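Local coordinates for 27kDa outer membrane protein (Silicibacter pomeroyi, PDB 3GYK), which probably acts as a thiol-disulfide oxidoreductase of the DsbA-like thioredoxin family, the family fold making up most of this chain, at residues A[70-81]-A[116-127]. Residues are numbered along the deposited sequence; the frame is centred on the assembly and turned at random. Where two conformers were deposited one is given.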
loop_
_atom_site.group_PDB
_atom_site.type_symbol
_atom_site.label_atom_id
_atom_site.label_comp_id
_atom_site.label_asym_id
_atom_site.label_seq_id
_atom_site.Cartn_x
_atom_site.Cartn_y
_atom_site.Cartn_z
ATOM N N PHE A 70 -3.450 9.890 9.739
ATOM C CA PHE A 70 -2.209 10.657 9.782
ATOM C C PHE A 70 -1.104 9.901 9.044
ATOM O O PHE A 70 -0.424 10.464 8.190
ATOM C CB PHE A 70 -1.809 10.965 11.231
ATOM C CG PHE A 70 -0.688 11.963 11.353
ATOM C CD1 PHE A 70 -0.962 13.285 11.686
ATOM C CD2 PHE A 70 0.641 11.593 11.112
ATOM C CE1 PHE A 70 0.076 14.255 11.795
ATOM C CE2 PHE A 70 1.686 12.552 11.227
ATOM C CZ PHE A 70 1.394 13.878 11.561
ATOM N N ALA A 71 -0.944 8.628 9.389
ATOM C CA ALA A 71 0.057 7.764 8.777
ATOM C C ALA A 71 -0.094 7.656 7.249
ATOM O O ALA A 71 0.899 7.773 6.513
ATOM C CB ALA A 71 -0.016 6.371 9.428
ATOM N N ALA A 72 -1.318 7.409 6.774
ATOM C CA ALA A 72 -1.575 7.347 5.329
ATOM C C ALA A 72 -1.221 8.680 4.638
ATOM O O ALA A 72 -0.561 8.670 3.583
ATOM C CB ALA A 72 -3.005 6.946 5.045
ATOM N N ARG A 73 -1.644 9.805 5.223
ATOM C CA ARG A 73 -1.324 11.114 4.634
ATOM C C ARG A 73 0.192 11.331 4.597
ATOM O O ARG A 73 0.746 11.761 3.573
ATOM C CB ARG A 73 -2.014 12.254 5.394
ATOM C CG ARG A 73 -3.533 12.189 5.255
ATOM C CD ARG A 73 -4.202 13.439 5.762
ATOM N NE ARG A 73 -5.549 13.483 5.220
ATOM C CZ ARG A 73 -5.873 14.106 4.090
ATOM N NH1 ARG A 73 -4.954 14.779 3.409
ATOM N NH2 ARG A 73 -7.123 14.073 3.655
ATOM N N ALA A 74 0.847 10.997 5.708
ATOM C CA ALA A 74 2.302 11.192 5.847
ATOM C C ALA A 74 3.037 10.349 4.805
ATOM O O ALA A 74 3.960 10.830 4.143
ATOM C CB ALA A 74 2.735 10.792 7.220
ATOM N N ALA A 75 2.619 9.093 4.666
ATOM C CA ALA A 75 3.252 8.205 3.707
ATOM C C ALA A 75 3.105 8.761 2.294
ATOM O O ALA A 75 4.098 8.861 1.565
ATOM C CB ALA A 75 2.658 6.762 3.816
ATOM N N LEU A 76 1.890 9.145 1.906
ATOM C CA LEU A 76 1.683 9.694 0.562
ATOM C C LEU A 76 2.496 10.970 0.376
ATOM O O LEU A 76 3.069 11.172 -0.698
ATOM C CB LEU A 76 0.199 9.956 0.283
ATOM C CG LEU A 76 -0.635 8.667 0.169
ATOM C CD1 LEU A 76 -2.153 8.959 0.310
ATOM C CD2 LEU A 76 -0.300 7.903 -1.145
ATOM N N ALA A 77 2.553 11.824 1.410
ATOM C CA ALA A 77 3.391 13.032 1.337
ATOM C C ALA A 77 4.881 12.722 1.122
ATOM O O ALA A 77 5.599 13.521 0.498
ATOM C CB ALA A 77 3.204 13.942 2.599
ATOM N N ALA A 78 5.350 11.586 1.641
ATOM C CA ALA A 78 6.761 11.217 1.507
ATOM C C ALA A 78 7.182 10.996 0.049
ATOM O O ALA A 78 8.382 11.012 -0.271
ATOM C CB ALA A 78 7.095 9.983 2.351
ATOM N N ARG A 79 6.208 10.803 -0.838
ATOM C CA ARG A 79 6.539 10.711 -2.276
ATOM C C ARG A 79 7.265 11.969 -2.756
ATOM O O ARG A 79 8.138 11.900 -3.636
ATOM C CB ARG A 79 5.282 10.477 -3.112
ATOM C CG ARG A 79 4.635 9.115 -2.858
ATOM C CD ARG A 79 3.299 8.971 -3.582
ATOM N NE ARG A 79 2.311 10.001 -3.240
ATOM C CZ ARG A 79 1.136 10.117 -3.850
ATOM N NH1 ARG A 79 0.818 9.253 -4.806
ATOM N NH2 ARG A 79 0.304 11.105 -3.525
ATOM N N GLN A 80 6.928 13.121 -2.167
ATOM C CA GLN A 80 7.507 14.390 -2.590
ATOM C C GLN A 80 8.986 14.480 -2.252
ATOM O O GLN A 80 9.704 15.305 -2.819
ATOM C CB GLN A 80 6.749 15.585 -1.990
ATOM C CG GLN A 80 5.263 15.633 -2.351
ATOM C CD GLN A 80 5.019 15.325 -3.821
ATOM O OE1 GLN A 80 5.616 15.960 -4.696
ATOM N NE2 GLN A 80 4.147 14.332 -4.102
ATOM N N GLN A 81 9.435 13.607 -1.350
ATOM C CA GLN A 81 10.825 13.570 -0.912
ATOM C C GLN A 81 11.514 12.302 -1.392
ATOM O O GLN A 81 12.654 12.034 -1.016
ATOM C CB GLN A 81 10.912 13.697 0.614
ATOM C CG GLN A 81 10.553 15.097 1.101
ATOM C CD GLN A 81 10.648 15.235 2.600
ATOM O OE1 GLN A 81 11.725 15.033 3.178
ATOM N NE2 GLN A 81 9.533 15.606 3.243
ATOM N N GLN A 116 8.425 19.913 5.988
ATOM C CA GLN A 116 7.962 19.770 4.609
ATOM C C GLN A 116 6.910 18.664 4.496
ATOM O O GLN A 116 5.881 18.862 3.844
ATOM C CB GLN A 116 9.105 19.494 3.650
ATOM C CG GLN A 116 8.647 19.525 2.197
ATOM C CD GLN A 116 9.652 18.897 1.261
ATOM O OE1 GLN A 116 10.863 18.916 1.527
ATOM N NE2 GLN A 116 9.160 18.331 0.152
ATOM N N LEU A 117 7.171 17.515 5.137
ATOM C CA LEU A 117 6.226 16.407 5.141
ATOM C C LEU A 117 4.847 16.881 5.585
ATOM O O LEU A 117 3.852 16.578 4.947
ATOM C CB LEU A 117 6.703 15.272 6.062
ATOM C CG LEU A 117 5.966 13.948 5.937
ATOM C CD1 LEU A 117 6.383 13.261 4.638
ATOM C CD2 LEU A 117 6.292 13.072 7.138
ATOM N N GLN A 118 4.793 17.632 6.684
ATOM C CA GLN A 118 3.501 18.078 7.210
ATOM C C GLN A 118 2.797 19.103 6.313
ATOM O O GLN A 118 1.559 19.117 6.289
ATOM C CB GLN A 118 3.617 18.541 8.672
ATOM C CG GLN A 118 3.923 17.364 9.586
ATOM C CD GLN A 118 3.986 17.714 11.045
ATOM O OE1 GLN A 118 3.013 17.524 11.774
ATOM N NE2 GLN A 118 5.137 18.204 11.495
ATOM N N ARG A 119 3.563 19.919 5.575
ATOM C CA ARG A 119 3.001 20.816 4.552
ATOM C C ARG A 119 2.383 19.958 3.447
ATOM O O ARG A 119 1.231 20.162 3.041
ATOM C CB ARG A 119 4.076 21.727 3.924
ATOM C CG ARG A 119 4.451 22.974 4.711
ATOM C CD ARG A 119 5.274 23.952 3.858
ATOM N NE ARG A 119 6.502 23.357 3.325
ATOM C CZ ARG A 119 7.689 23.426 3.924
ATOM N NH1 ARG A 119 7.816 24.067 5.078
ATOM N NH2 ARG A 119 8.755 22.868 3.369
ATOM N N ASP A 120 3.166 18.988 2.974
ATOM C CA ASP A 120 2.762 18.142 1.851
ATOM C C ASP A 120 1.583 17.225 2.197
ATOM O O ASP A 120 0.839 16.796 1.306
ATOM C CB ASP A 120 3.958 17.342 1.303
ATOM C CG ASP A 120 5.004 18.235 0.626
ATOM O OD1 ASP A 120 4.668 19.378 0.235
ATOM O OD2 ASP A 120 6.166 17.794 0.487
HETATM N N MSE A 121 1.397 16.924 3.485
HETATM C CA MSE A 121 0.236 16.136 3.900
HETATM C C MSE A 121 -1.115 16.768 3.562
HETATM O O MSE A 121 -2.100 16.043 3.437
HETATM C CB MSE A 121 0.299 15.795 5.397
HETATM C CG MSE A 121 1.287 14.688 5.691
HETATM SE SE MSE A 121 1.633 14.575 7.624
HETATM C CE MSE A 121 -0.139 13.892 8.214
ATOM N N GLU A 122 -1.149 18.087 3.412
ATOM C CA GLU A 122 -2.383 18.809 3.097
ATOM C C GLU A 122 -2.741 18.794 1.610
ATOM O O GLU A 122 -3.846 19.201 1.249
ATOM C CB GLU A 122 -2.284 20.262 3.545
ATOM C CG GLU A 122 -1.882 20.462 4.990
ATOM C CD GLU A 122 -1.930 21.921 5.405
ATOM O OE1 GLU A 122 -1.399 22.786 4.674
ATOM O OE2 GLU A 122 -2.504 22.200 6.476
ATOM N N ALA A 123 -1.807 18.357 0.761
ATOM C CA ALA A 123 -1.964 18.445 -0.705
ATOM C C ALA A 123 -3.266 17.762 -1.136
ATOM O O ALA A 123 -3.584 16.688 -0.627
ATOM C CB ALA A 123 -0.766 17.772 -1.425
ATOM N N PRO A 124 -4.012 18.387 -2.069
ATOM C CA PRO A 124 -5.236 17.708 -2.515
ATOM C C PRO A 124 -4.994 16.347 -3.212
ATOM O O PRO A 124 -5.884 15.503 -3.184
ATOM C CB PRO A 124 -5.895 18.728 -3.464
ATOM C CG PRO A 124 -4.781 19.634 -3.898
ATOM C CD PRO A 124 -3.859 19.718 -2.690
ATOM N N GLU A 125 -3.819 16.100 -3.799
ATOM C CA GLU A 125 -3.565 14.750 -4.361
ATOM C C GLU A 125 -3.578 13.656 -3.261
ATOM O O GLU A 125 -3.898 12.499 -3.537
ATOM C CB GLU A 125 -2.266 14.679 -5.191
ATOM C CG GLU A 125 -1.009 14.826 -4.361
ATOM C CD GLU A 125 0.287 14.736 -5.165
ATOM O OE1 GLU A 125 0.309 14.090 -6.236
ATOM O OE2 GLU A 125 1.298 15.319 -4.713
ATOM N N VAL A 126 -3.239 14.030 -2.019
ATOM C CA VAL A 126 -3.216 13.069 -0.919
ATOM C C VAL A 126 -4.671 12.664 -0.592
ATOM O O VAL A 126 -5.028 11.460 -0.544
ATOM C CB VAL A 126 -2.480 13.666 0.341
ATOM C CG1 VAL A 126 -2.679 12.781 1.572
ATOM C CG2 VAL A 126 -0.976 13.814 0.049
ATOM N N THR A 127 -5.506 13.682 -0.416
ATOM C CA THR A 127 -6.944 13.482 -0.243
ATOM C C THR A 127 -7.556 12.665 -1.398
ATOM O O THR A 127 -8.325 11.722 -1.145
ATOM C CB THR A 127 -7.643 14.811 -0.109
ATOM O OG1 THR A 127 -7.122 15.473 1.057
ATOM C CG2 THR A 127 -9.150 14.614 0.036
HETATM O O HOH W 1 6.966 15.636 1.779
#
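In the helical part of this DsbA-like thioredoxin domain, helix 66-77 lies across the turn joining helices 114-120 and 124-140, with Ala77 set against Met121 at the crossing. The short axes of 70-77 and 116-120 approach to 8.6 Å at 107°. Met121, a selenomethionine, packs against Ala74, its CG 3.6 Å from Ala74 CA. A bend at chi3 (69°) carries the Met121 methyl over the ring of Phe70: CE sits 3.4 Å from the ring centroid, almost on the normal, in a CH-pi contact, while SE, 4.4 Å from that centroid, makes a Met-aromatic one. Ala77 CB nestles among backbone atoms, 3.6 Å from Leu117 O, while Leu117 CD1 reaches Ala74 O and Ala78 N.

On one flank Arg73, in one of its two conformers, extends from CG to NE and meets the turn with its guanidinium edge. There Arg73 NH1 donates to Met121 O (3.1 Å), nearly head-on to the carbonyl; NH1 and NH2 both reach Thr127 OG1, the NH2 bond being the straighter at 158°, and NE forms a salt bridge with Asp69. This hold is provisional, resting on that conformer. Val126 packs against Arg73 and Leu76, its CG2 4.0 Å from Leu76 CB.

On the other flank a water donates to Ala77 O and to Asp120 OD2 (2.6 Å) and accepts from Gln81 NE2, whose OE1 accepts from the backbone N-H of Asp113. Gln116 NE2 also donates to the syn lone pair of Asp120 OD2, and its amide packs along Gln81 CG. Replacing Gln116 by an alanine removes that bond, which would probably leave the carboxylate held mainly by the water and strip cover from Gln81 CG. Ala74 and Ala77 thus lie where helices cross in the helical insertion of the DsbA-like fold.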